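Local structure of response regulator aspartate phosphatase H (Bacillus subtilis, 3Q15) at residues D238-A241 and V242-Q246. The protein dephosphorylates the sporulation phosphotransferase Spo0F and also acts on the response regulator ComA, helping to separate competence from sporulation in time. Numbering follows the deposited sequence.
Sequences DQMA and VEHFQ
His244 donates twice to the carbonyl of Met240, one helical turn back. Its backbone N gives the usual helix bond, at 3.0 Å to Met240 O. Its ring ND1 gives a second, at 2.8 Å from the same Met240 O and nearly straight (166°). The oxygen lies in the plane of the imidazole, and the two donors come from opposite faces of the carbonyl plane. CG of His244 sits anti to its carbonyl carbon (chi1 -71°), which swings the ring back along the helix. The Met240 chain, bent at chi2 and chi3, runs alongside and sets CE 3.3 Å from His244 CE1, with the sulfur at the ring edge. This is the start of helix 238-255, within the predicted fourth TPR repeat, packed antiparallel against helix 218-235. His244 also meets Tyr232, Ile228 and Ala229 of that helix. With alanine in place of His244 the ring is gone, and Met240 O would probably keep just its backbone donor, with a gap beside Met240 CE and Tyr232. Packing is tight at buried Ala241 and Phe245. Phe245 CD2 comes within 3.0 Å of Ala241 O, oblique to the ring. Ala241 CB makes an ordinary apolar contact with Phe245 CE2 at 4.1 Å, and Phe245 leans on Leu267 and Thr270 of helix 260-273. The solvent side is looser. There Asp238, Gln239 and Glu243 are exposed, and Glu243 OE1 comes no nearer than 3.9 Å to Met240 SD.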
# COMPACT_ATOMS: atom_id res chain seq x y z
N ASP A 238 9.12 -32.06 8.18
CA ASP A 238 8.03 -32.76 8.86
C ASP A 238 8.37 -33.20 10.28
O ASP A 238 7.52 -33.16 11.16
CB ASP A 238 7.59 -33.96 8.02
CG ASP A 238 8.62 -34.37 7.00
OD1 ASP A 238 8.65 -33.76 5.91
OD2 ASP A 238 9.41 -35.31 7.28
N GLN A 239 9.61 -33.63 10.49
CA GLN A 239 10.03 -34.10 11.81
C GLN A 239 9.95 -32.98 12.84
O GLN A 239 9.37 -33.14 13.91
CB GLN A 239 11.44 -34.70 11.74
CG GLN A 239 11.83 -35.50 12.97
CD GLN A 239 12.86 -36.58 12.66
OE1 GLN A 239 12.72 -37.32 11.68
NE2 GLN A 239 13.90 -36.67 13.48
N MET A 240 10.52 -31.82 12.50
CA MET A 240 10.44 -30.65 13.37
C MET A 240 9.00 -30.19 13.53
O MET A 240 8.59 -29.77 14.61
CB MET A 240 11.31 -29.52 12.81
CG MET A 240 12.80 -29.75 12.97
SD MET A 240 13.30 -29.73 14.70
CE MET A 240 13.16 -27.99 15.07
N ALA A 241 8.24 -30.26 12.45
CA ALA A 241 6.83 -29.90 12.49
C ALA A 241 6.09 -30.75 13.52
O ALA A 241 5.43 -30.23 14.42
CB ALA A 241 6.20 -30.07 11.12
N VAL A 242 6.21 -32.07 13.39
CA VAL A 242 5.51 -32.98 14.28
C VAL A 242 5.95 -32.76 15.72
O VAL A 242 5.14 -32.81 16.64
CB VAL A 242 5.73 -34.45 13.89
CG1 VAL A 242 5.35 -35.37 15.04
CG2 VAL A 242 4.93 -34.78 12.64
N GLU A 243 7.25 -32.52 15.89
CA GLU A 243 7.81 -32.28 17.21
C GLU A 243 7.16 -31.08 17.88
O GLU A 243 6.76 -31.13 19.05
CB GLU A 243 9.32 -32.06 17.10
CG GLU A 243 9.97 -31.62 18.39
CD GLU A 243 11.47 -31.50 18.25
OE1 GLU A 243 12.05 -32.20 17.39
OE2 GLU A 243 12.08 -30.69 18.99
N HIS A 244 7.03 -29.98 17.14
CA HIS A 244 6.44 -28.78 17.69
C HIS A 244 4.93 -28.89 17.83
O HIS A 244 4.36 -28.39 18.80
CB HIS A 244 6.85 -27.55 16.88
CG HIS A 244 8.29 -27.17 17.07
ND1 HIS A 244 9.31 -27.80 16.40
CD2 HIS A 244 8.87 -26.23 17.86
CE1 HIS A 244 10.47 -27.26 16.76
NE2 HIS A 244 10.22 -26.31 17.65
N PHE A 245 4.28 -29.57 16.89
CA PHE A 245 2.84 -29.81 17.01
C PHE A 245 2.55 -30.47 18.35
O PHE A 245 1.65 -30.06 19.08
CB PHE A 245 2.31 -30.68 15.86
CG PHE A 245 1.99 -29.90 14.61
CD1 PHE A 245 1.09 -28.84 14.64
CD2 PHE A 245 2.56 -30.25 13.40
CE1 PHE A 245 0.79 -28.13 13.49
CE2 PHE A 245 2.27 -29.54 12.24
CZ PHE A 245 1.38 -28.48 12.29
N GLN A 246 3.33 -31.49 18.69
CA GLN A 246 3.13 -32.22 19.93
C GLN A 246 3.44 -31.37 21.16
O GLN A 246 2.82 -31.53 22.21
CB GLN A 246 3.92 -33.53 19.93
CG GLN A 246 3.46 -34.48 18.83
CD GLN A 246 4.21 -35.79 18.81
OE1 GLN A 246 5.29 -35.91 19.39
NE2 GLN A 246 3.64 -36.79 18.13